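Local coordinates for metallophosphoesterase TT1561-like domain-containing protein (Aquifex aeolicus, PDB 2YVT) that is of unknown function but belongs to the calcineurin-like metallophosphoesterase superfamily and may therefore hydrolyse phosphate esters at a metal site, at residues 14-19 against 75-80; 80-85 against 120-125. All coordinates share one frame; numbering follows the deposited sequence.

Overall arrangement
Contacts 1 and 2 follow one another along the chain and share helix 65-86, with K80 the residue common to both; their centres lie about 11 Å apart. Contact 1 sets the loop between strand 7-12 and helix 21-31 against this helix at the surface. Contact 2 uses the next turn and a half to meet strand 120-122, an outermost strand of the six-stranded mixed sheet, and is partly buried. The two also touch each other directly, since the rings of F14 and F81 meet and F18 packs on F81 and E84. One helix thus packs against both the loop after the first strand of the sheet and its fourth strand in chain order, within the calcineurin-like fold.

Contact 1: residues 14-19 against 75-80; sequences FKERFD and IETLDK
K80 lies over one face of the F18 ring, and its aliphatic chain does most of the touching. K80 CG comes within 3.6 Å of F18 CE1, while K80 CE stands 3.8 Å from the F18 ring centroid and 11° off the normal, a CH-pi contact. K80 NZ is 4.4 Å from the F18 ring centroid, tilted 25°, which meets the geometry of a cation-pi interaction. The lysine reaches this far because it is fully extended, CG lying anti to the backbone N (chi1 -174°) and every later torsion staying straight. F14 CZ points at the opposite face of F18 near its rim, so K80 and F14 hold the ring from both sides. At the ring edge, F18 CZ approaches the carbonyl oxygen T77 O at 3.9 Å. With an alanine here the K80 chain would probably lose its aromatic platform, and a gap is likely to open between it and F14. A second touch pairs E16 with T77, whose methyl CG2 meets E16 CD at 3.7 Å with the two side chains about perpendicular. The loop concerned joins strand 7-12 to helix 21-31, the first strand-to-helix connection of this calcineurin-like fold, and it is pressed on the flank of helix 65-86. Its path includes a type I' turn from F14 to R17, closed by R17 N to F14 O (3.0 Å). Further out, E16 OE2 is bonded by Y73 OH and K44 N, and T77 OG1 bonds to Y73 O, so Y73 holds both partners. R17 grips D19 side-on, NE to OD1 and NH2 to OD2, each at 2.8 Å and nearly in the guanidinium plane, tying together the residues on either side of F18.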
ATOM      1  N   PHE A  14       0.496  -3.376   7.860  1.00  7.56           N
ATOM      2  CA  PHE A  14       0.880  -4.677   8.416  1.00  8.15           C
ATOM      3  C   PHE A  14       1.801  -4.489   9.627  1.00  9.19           C
ATOM      4  O   PHE A  14       1.626  -5.159  10.652  1.00 10.61           O
ATOM      5  CB  PHE A  14       1.533  -5.548   7.335  1.00  9.50           C
ATOM      6  CG  PHE A  14       2.101  -6.821   7.860  1.00  9.95           C
ATOM      7  CD1 PHE A  14       1.258  -7.854   8.257  1.00 10.40           C
ATOM      8  CD2 PHE A  14       3.482  -6.993   7.960  1.00 11.56           C
ATOM      9  CE1 PHE A  14       1.788  -9.038   8.762  1.00 10.63           C
ATOM     10  CE2 PHE A  14       4.023  -8.172   8.470  1.00 10.85           C
ATOM     11  CZ  PHE A  14       3.174  -9.194   8.870  1.00 10.65           C
ATOM     12  N   LYS A  15       2.768  -3.576   9.498  1.00  9.62           N
ATOM     13  CA  LYS A  15       3.634  -3.137  10.607  1.00 10.82           C
ATOM     14  C   LYS A  15       4.191  -4.312  11.418  1.00 10.79           C
ATOM     15  O   LYS A  15       4.153  -4.327  12.653  1.00 11.93           O
ATOM     16  CB  LYS A  15       2.906  -2.131  11.515  1.00 11.94           C
ATOM     17  CG  LYS A  15       2.746  -0.748  10.896  1.00 14.60           C
ATOM     18  CD  LYS A  15       2.043   0.233  11.830  1.00 15.07           C
ATOM     19  CE  LYS A  15       1.843   1.587  11.156  1.00 18.27           C
ATOM     20  NZ  LYS A  15       1.448   2.673  12.120  1.00 20.86           N
ATOM     21  N   GLU A  16       4.702  -5.302  10.695  1.00  9.83           N
ATOM     22  CA  GLU A  16       5.385  -6.458  11.292  1.00 11.56           C
ATOM     23  C   GLU A  16       4.503  -7.299  12.238  1.00 10.62           C
ATOM     24  O   GLU A  16       5.013  -7.954  13.156  1.00 11.88           O
ATOM     25  CB  GLU A  16       6.679  -6.009  11.986  1.00 11.73           C
ATOM     26  CG  GLU A  16       7.578  -5.177  11.084  1.00 12.80           C
ATOM     27  CD  GLU A  16       8.879  -4.754  11.728  1.00 13.79           C
ATOM     28  OE1 GLU A  16       9.276  -5.320  12.786  1.00 15.15           O
ATOM     29  OE2 GLU A  16       9.501  -3.832  11.161  1.00 14.70           O
ATOM     30  N   ARG A  17       3.190  -7.288  12.004  1.00 11.00           N
ATOM     31  CA  ARG A  17       2.251  -8.031  12.850  1.00 10.69           C
ATOM     32  C   ARG A  17       2.067  -9.478  12.394  1.00 10.65           C
ATOM     33  O   ARG A  17       0.972  -9.926  12.028  1.00 10.69           O
ATOM     34  CB  ARG A  17       0.922  -7.276  13.035  1.00 11.83           C
ATOM     35  CG  ARG A  17       1.085  -5.928  13.773  1.00 11.46           C
ATOM     36  CD  ARG A  17       1.742  -6.093  15.163  1.00 12.16           C
ATOM     37  NE  ARG A  17       0.913  -6.936  16.023  1.00 11.67           N
ATOM     38  CZ  ARG A  17      -0.135  -6.483  16.712  1.00 12.28           C
ATOM     39  NH1 ARG A  17      -0.451  -5.190  16.676  1.00 12.00           N
ATOM     40  NH2 ARG A  17      -0.857  -7.315  17.447  1.00 11.11           N
ATOM     41  N   PHE A  18       3.169 -10.215  12.425  1.00 11.17           N
ATOM     42  CA  PHE A  18       3.136 -11.621  12.048  1.00 11.98           C
ATOM     43  C   PHE A  18       2.197 -12.412  12.955  1.00 12.65           C
ATOM     44  O   PHE A  18       1.607 -13.405  12.516  1.00 13.24           O
ATOM     45  CB  PHE A  18       4.543 -12.228  12.072  1.00 12.01           C
ATOM     46  CG  PHE A  18       5.510 -11.527  11.158  1.00 11.68           C
ATOM     47  CD1 PHE A  18       5.535 -11.835   9.800  1.00 12.43           C
ATOM     48  CD2 PHE A  18       6.373 -10.547  11.643  1.00 12.75           C
ATOM     49  CE1 PHE A  18       6.401 -11.184   8.939  1.00 12.88           C
ATOM     50  CE2 PHE A  18       7.258  -9.886  10.783  1.00 13.32           C
ATOM     51  CZ  PHE A  18       7.273 -10.214   9.430  1.00 13.07           C
ATOM     52  N   ASP A  19       2.057 -11.953  14.206  1.00 12.85           N
ATOM     53  CA  ASP A  19       1.168 -12.593  15.185  1.00 12.45           C
ATOM     54  C   ASP A  19      -0.292 -12.599  14.734  1.00 12.97           C
ATOM     55  O   ASP A  19      -1.077 -13.424  15.197  1.00 15.24           O
ATOM     56  CB  ASP A  19       1.280 -11.914  16.561  1.00 12.98           C
ATOM     57  CG  ASP A  19       0.911 -10.430  16.528  1.00 12.78           C
ATOM     58  OD1 ASP A  19       1.498  -9.683  15.717  1.00 13.40           O
ATOM     59  OD2 ASP A  19       0.056 -10.004  17.340  1.00 14.08           O
ATOM     60  N   ILE A  75      16.212  -6.418   5.948  1.00 12.02           N
ATOM     61  CA  ILE A  75      16.230  -7.567   5.041  1.00 12.69           C
ATOM     62  C   ILE A  75      15.566  -8.810   5.641  1.00 12.96           C
ATOM     63  O   ILE A  75      14.743  -9.465   4.991  1.00 12.70           O
ATOM     64  CB  ILE A  75      17.675  -7.893   4.591  1.00 13.06           C
ATOM     65  CG1 ILE A  75      18.217  -6.743   3.735  1.00 14.29           C
ATOM     66  CG2 ILE A  75      17.701  -9.211   3.827  1.00 14.33           C
ATOM     67  CD1 ILE A  75      19.735  -6.710   3.622  1.00 15.00           C
ATOM     68  N   GLU A  76      15.925  -9.138   6.876  1.00 13.38           N
ATOM     69  CA  GLU A  76      15.377 -10.313   7.551  1.00 16.55           C
ATOM     70  C   GLU A  76      13.858 -10.189   7.694  1.00 13.40           C
ATOM     71  O   GLU A  76      13.110 -11.151   7.478  1.00 13.92           O
ATOM     72  CB  GLU A  76      16.036 -10.455   8.928  1.00 17.78           C
ATOM     73  CG  GLU A  76      15.719 -11.739   9.681  1.00 22.71           C
ATOM     74  CD  GLU A  76      16.578 -11.915  10.937  1.00 22.57           C
ATOM     75  OE1 GLU A  76      17.140 -10.918  11.435  1.00 26.40           O
ATOM     76  OE2 GLU A  76      16.694 -13.061  11.425  1.00 28.13           O
ATOM     77  N   THR A  77      13.405  -8.990   8.053  1.00 12.21           N
ATOM     78  CA  THR A  77      11.986  -8.769   8.305  1.00 11.01           C
ATOM     79  C   THR A  77      11.195  -8.787   6.995  1.00 10.03           C
ATOM     80  O   THR A  77      10.123  -9.383   6.923  1.00 11.34           O
ATOM     81  CB  THR A  77      11.760  -7.463   9.079  1.00 11.91           C
ATOM     82  OG1 THR A  77      12.571  -7.480  10.258  1.00 13.20           O
ATOM     83  CG2 THR A  77      10.291  -7.304   9.485  1.00 13.11           C
ATOM     84  N   LEU A  78      11.740  -8.175   5.949  1.00 10.62           N
ATOM     85  CA  LEU A  78      11.080  -8.231   4.638  1.00 10.62           C
ATOM     86  C   LEU A  78      11.021  -9.651   4.084  1.00 10.53           C
ATOM     87  O   LEU A  78       9.992 -10.074   3.538  1.00 11.23           O
ATOM     88  CB  LEU A  78      11.770  -7.306   3.638  1.00 10.61           C
ATOM     89  CG  LEU A  78      11.545  -5.809   3.842  1.00 11.75           C
ATOM     90  CD1 LEU A  78      12.434  -5.018   2.882  1.00 11.43           C
ATOM     91  CD2 LEU A  78      10.078  -5.431   3.678  1.00 12.86           C
ATOM     92  N   ASP A  79      12.113 -10.398   4.236  1.00 10.93           N
ATOM     93  CA  ASP A  79      12.131 -11.781   3.781  1.00 12.03           C
ATOM     94  C   ASP A  79      11.063 -12.589   4.512  1.00 11.62           C
ATOM     95  O   ASP A  79      10.352 -13.389   3.898  1.00 12.85           O
ATOM     96  CB  ASP A  79      13.512 -12.398   3.993  1.00 13.60           C
ATOM     97  CG  ASP A  79      14.553 -11.854   3.042  1.00 15.81           C
ATOM     98  OD1 ASP A  79      14.203 -11.140   2.076  1.00 16.95           O
ATOM     99  OD2 ASP A  79      15.750 -12.147   3.271  1.00 17.19           O
ATOM    100  N   LYS A  80      10.931 -12.353   5.816  1.00 11.55           N
ATOM    101  CA  LYS A  80       9.915 -13.042   6.614  1.00 10.94           C
ATOM    102  C   LYS A  80       8.509 -12.660   6.168  1.00 10.92           C
ATOM    103  O   LYS A  80       7.621 -13.516   6.085  1.00 11.78           O
ATOM    104  CB  LYS A  80      10.105 -12.737   8.100  1.00 12.46           C
ATOM    105  CG  LYS A  80       9.195 -13.519   9.021  1.00 13.49           C
ATOM    106  CD  LYS A  80       9.537 -13.167  10.449  1.00 16.04           C
ATOM    107  CE  LYS A  80       8.586 -13.782  11.451  1.00 18.17           C
ATOM    108  NZ  LYS A  80       8.975 -13.321  12.821  1.00 21.26           N
TER

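Contact 2: residues 80-85 against 120-125; sequences KFFREI and IRVLHE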
ATOM      1  N   LYS A  80      10.931 -12.353   5.816  1.00 11.55           N
ATOM      2  CA  LYS A  80       9.915 -13.042   6.614  1.00 10.94           C
ATOM      3  C   LYS A  80       8.509 -12.660   6.168  1.00 10.92           C
ATOM      4  O   LYS A  80       7.621 -13.516   6.085  1.00 11.78           O
ATOM      5  CB  LYS A  80      10.105 -12.737   8.100  1.00 12.46           C
ATOM      6  CG  LYS A  80       9.195 -13.519   9.021  1.00 13.49           C
ATOM      7  CD  LYS A  80       9.537 -13.167  10.449  1.00 16.04           C
ATOM      8  CE  LYS A  80       8.586 -13.782  11.451  1.00 18.17           C
ATOM      9  NZ  LYS A  80       8.975 -13.321  12.821  1.00 21.26           N
ATOM     10  N   PHE A  81       8.315 -11.380   5.854  1.00 10.55           N
ATOM     11  CA  PHE A  81       7.031 -10.924   5.337  1.00  9.94           C
ATOM     12  C   PHE A  81       6.678 -11.639   4.027  1.00 10.10           C
ATOM     13  O   PHE A  81       5.573 -12.152   3.881  1.00 10.41           O
ATOM     14  CB  PHE A  81       7.043  -9.407   5.118  1.00 10.27           C
ATOM     15  CG  PHE A  81       5.879  -8.904   4.300  1.00  9.77           C
ATOM     16  CD1 PHE A  81       4.637  -8.697   4.883  1.00 10.48           C
ATOM     17  CD2 PHE A  81       6.034  -8.631   2.941  1.00 10.74           C
ATOM     18  CE1 PHE A  81       3.558  -8.231   4.129  1.00  9.95           C
ATOM     19  CE2 PHE A  81       4.963  -8.163   2.180  1.00 11.06           C
ATOM     20  CZ  PHE A  81       3.722  -7.970   2.774  1.00 10.47           C
ATOM     21  N   PHE A  82       7.602 -11.671   3.068  1.00  9.63           N
ATOM     22  CA  PHE A  82       7.260 -12.308   1.803  1.00 10.33           C
ATOM     23  C   PHE A  82       6.986 -13.793   1.962  1.00 10.34           C
ATOM     24  O   PHE A  82       6.055 -14.318   1.353  1.00 10.85           O
ATOM     25  CB  PHE A  82       8.307 -12.035   0.727  1.00 11.08           C
ATOM     26  CG  PHE A  82       8.258 -10.635   0.200  1.00 11.45           C
ATOM     27  CD1 PHE A  82       7.206 -10.228  -0.618  1.00 13.35           C
ATOM     28  CD2 PHE A  82       9.240  -9.713   0.537  1.00 11.44           C
ATOM     29  CE1 PHE A  82       7.140  -8.918  -1.106  1.00 13.13           C
ATOM     30  CE2 PHE A  82       9.189  -8.402   0.057  1.00 11.58           C
ATOM     31  CZ  PHE A  82       8.132  -8.003  -0.766  1.00 12.03           C
ATOM     32  N   ARG A  83       7.754 -14.458   2.820  1.00 11.91           N
ATOM     33  CA  ARG A  83       7.507 -15.875   3.086  1.00 12.70           C
ATOM     34  C   ARG A  83       6.118 -16.098   3.701  1.00 12.41           C
ATOM     35  O   ARG A  83       5.338 -16.913   3.214  1.00 12.19           O
ATOM     36  CB  ARG A  83       8.606 -16.462   3.986  1.00 14.33           C
ATOM     37  CG  ARG A  83       8.293 -17.858   4.509  1.00 17.00           C
ATOM     38  CD  ARG A  83       9.501 -18.506   5.166  1.00 20.72           C
ATOM     39  NE  ARG A  83      10.036 -17.705   6.267  1.00 23.95           N
ATOM     40  CZ  ARG A  83       9.568 -17.703   7.515  1.00 26.30           C
ATOM     41  NH1 ARG A  83       8.529 -18.457   7.860  1.00 27.22           N
ATOM     42  NH2 ARG A  83      10.143 -16.927   8.427  1.00 28.06           N
ATOM     43  N   GLU A  84       5.805 -15.358   4.764  1.00 10.98           N
ATOM     44  CA  GLU A  84       4.576 -15.619   5.507  1.00 11.49           C
ATOM     45  C   GLU A  84       3.329 -15.177   4.754  1.00 11.13           C
ATOM     46  O   GLU A  84       2.292 -15.833   4.819  1.00 12.85           O
ATOM     47  CB  GLU A  84       4.660 -15.032   6.924  1.00 12.27           C
ATOM     48  CG  GLU A  84       5.754 -15.714   7.741  1.00 15.53           C
ATOM     49  CD  GLU A  84       5.577 -15.602   9.241  1.00 16.91           C
ATOM     50  OE1 GLU A  84       4.546 -15.093   9.704  1.00 18.88           O
ATOM     51  OE2 GLU A  84       6.495 -16.037   9.958  1.00 20.59           O
ATOM     52  N   ILE A  85       3.435 -14.081   4.008  1.00 10.15           N
ATOM     53  CA  ILE A  85       2.350 -13.707   3.107  1.00 11.24           C
ATOM     54  C   ILE A  85       2.236 -14.704   1.948  1.00 10.83           C
ATOM     55  O   ILE A  85       1.136 -15.133   1.607  1.00 11.58           O
ATOM     56  CB  ILE A  85       2.517 -12.267   2.574  1.00 12.79           C
ATOM     57  CG1 ILE A  85       2.301 -11.261   3.705  1.00 14.25           C
ATOM     58  CG2 ILE A  85       1.546 -11.992   1.409  1.00 15.28           C
ATOM     59  CD1 ILE A  85       0.872 -11.238   4.286  1.00 15.42           C
ATOM     60  N   ILE A 120       2.895 -13.678  -5.444  1.00  9.58           N
ATOM     61  CA  ILE A 120       3.091 -12.286  -5.015  1.00 10.37           C
ATOM     62  C   ILE A 120       3.601 -11.407  -6.153  1.00 10.62           C
ATOM     63  O   ILE A 120       4.546 -11.771  -6.861  1.00 11.98           O
ATOM     64  CB  ILE A 120       4.085 -12.189  -3.828  1.00 10.56           C
ATOM     65  CG1 ILE A 120       3.567 -12.974  -2.618  1.00 11.33           C
ATOM     66  CG2 ILE A 120       4.364 -10.720  -3.464  1.00 11.93           C
ATOM     67  CD1 ILE A 120       4.557 -13.020  -1.469  1.00 12.61           C
ATOM     68  N   ARG A 121       2.981 -10.239  -6.306  1.00 10.93           N
ATOM     69  CA  ARG A 121       3.487  -9.201  -7.186  1.00 11.23           C
ATOM     70  C   ARG A 121       3.530  -7.885  -6.431  1.00 10.72           C
ATOM     71  O   ARG A 121       2.513  -7.434  -5.921  1.00 10.79           O
ATOM     72  CB  ARG A 121       2.581  -9.075  -8.404  1.00 14.98           C
ATOM     73  CG  ARG A 121       2.975  -7.961  -9.342  1.00 20.05           C
ATOM     74  CD  ARG A 121       2.188  -8.038 -10.625  1.00 25.64           C
ATOM     75  NE  ARG A 121       2.821  -8.900 -11.624  1.00 30.13           N
ATOM     76  CZ  ARG A 121       3.581  -8.452 -12.621  1.00 31.20           C
ATOM     77  NH1 ARG A 121       3.813  -7.152 -12.756  1.00 31.97           N
ATOM     78  NH2 ARG A 121       4.116  -9.309 -13.480  1.00 33.45           N
ATOM     79  N   VAL A 122       4.712  -7.284  -6.353  1.00  9.86           N
ATOM     80  CA  VAL A 122       4.845  -5.943  -5.796  1.00 10.70           C
ATOM     81  C   VAL A 122       4.529  -4.930  -6.891  1.00 10.58           C
ATOM     82  O   VAL A 122       5.072  -5.013  -8.000  1.00 12.29           O
ATOM     83  CB  VAL A 122       6.267  -5.696  -5.220  1.00 11.35           C
ATOM     84  CG1 VAL A 122       6.483  -4.220  -4.927  1.00 12.79           C
ATOM     85  CG2 VAL A 122       6.479  -6.528  -3.964  1.00 14.21           C
ATOM     86  N   LEU A 123       3.633  -3.993  -6.581  1.00 10.05           N
ATOM     87  CA  LEU A 123       3.273  -2.927  -7.510  1.00 10.52           C
ATOM     88  C   LEU A 123       3.701  -1.600  -6.932  1.00 10.50           C
ATOM     89  O   LEU A 123       3.168  -1.144  -5.921  1.00  9.86           O
ATOM     90  CB  LEU A 123       1.765  -2.915  -7.781  1.00 11.66           C
ATOM     91  CG  LEU A 123       1.177  -4.146  -8.456  1.00 12.45           C
ATOM     92  CD1 LEU A 123      -0.317  -3.955  -8.601  1.00 12.58           C
ATOM     93  CD2 LEU A 123       1.824  -4.398  -9.807  1.00 14.29           C
ATOM     94  N   HIS A 124       4.697  -1.001  -7.561  1.00  9.81           N
ATOM     95  CA  HIS A 124       5.146   0.317  -7.162  1.00  9.18           C
ATOM     96  C   HIS A 124       5.669   1.048  -8.384  1.00  9.18           C
ATOM     97  O   HIS A 124       6.671   0.639  -8.980  1.00  9.93           O
ATOM     98  CB  HIS A 124       6.220   0.247  -6.069  1.00  9.04           C
ATOM     99  CG  HIS A 124       6.707   1.595  -5.637  1.00  9.02           C
ATOM    100  ND1 HIS A 124       5.863   2.559  -5.123  1.00  8.72           N
ATOM    101  CD2 HIS A 124       7.940   2.155  -5.673  1.00  8.66           C
ATOM    102  CE1 HIS A 124       6.558   3.648  -4.845  1.00  8.91           C
ATOM    103  NE2 HIS A 124       7.819   3.433  -5.179  1.00  8.43           N
ATOM    104  N   GLU A 125       4.972   2.122  -8.756  1.00  8.25           N
ATOM    105  CA  GLU A 125       5.238   2.837 -10.015  1.00  9.39           C
ATOM    106  C   GLU A 125       5.078   1.887 -11.206  1.00 10.45           C
ATOM    107  O   GLU A 125       5.825   1.947 -12.188  1.00 12.23           O
ATOM    108  CB  GLU A 125       6.627   3.475 -10.013  1.00 10.11           C
ATOM    109  CG  GLU A 125       6.938   4.256  -8.754  1.00 11.63           C
ATOM    110  CD  GLU A 125       8.303   4.866  -8.792  1.00 14.11           C
ATOM    111  OE1 GLU A 125       8.557   5.647  -9.721  1.00 17.71           O
ATOM    112  OE2 GLU A 125       9.123   4.553  -7.909  1.00 17.02           O
TER
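The backbone bond from I85 N to F81 O, 2.9 Å long, belongs to the helix turn from which F82 reaches I120 on strand 120-122. From that turn the carbonyl oxygen F82 O lies 3.4 Å from I120 CD1, the closest approach between the two segments. The same methyl reaches the edge of the phenyl ring, with F82 CD1 3.9 Å away, and lies near the ring plane. I120 CG2 sits a little farther along this edge, and V122 CG2 comes to it near but not in the ring plane, 3.8 Å from F82 CE1. F82 has its CG anti to the carbonyl carbon (chi1 -74°), which swings the ring to the strand, and chi2 (-72°) turns its CD1-CE1 edge to I120 and V122, while F81 CD2 stands over one face. I85 adds a looser touch through CG2, 4.3 Å from I120 CD1. The short helix and strand axes pass 10.6 Å apart at 139°, closer to antiparallel than to perpendicular. Helix 103-112, which makes the beta-alpha-beta crossover between the adjacent parallel strands 91-95 and 120-122, also lines the site: A109 touches F82, and F106 and A110 touch V122. Across the two segments methyls meet a ring edge, a carbonyl oxygen and another methyl, consistent with apolar fit rather than polar pairing placing helix 65-86 beside strand 120-122, together with helix 103-112.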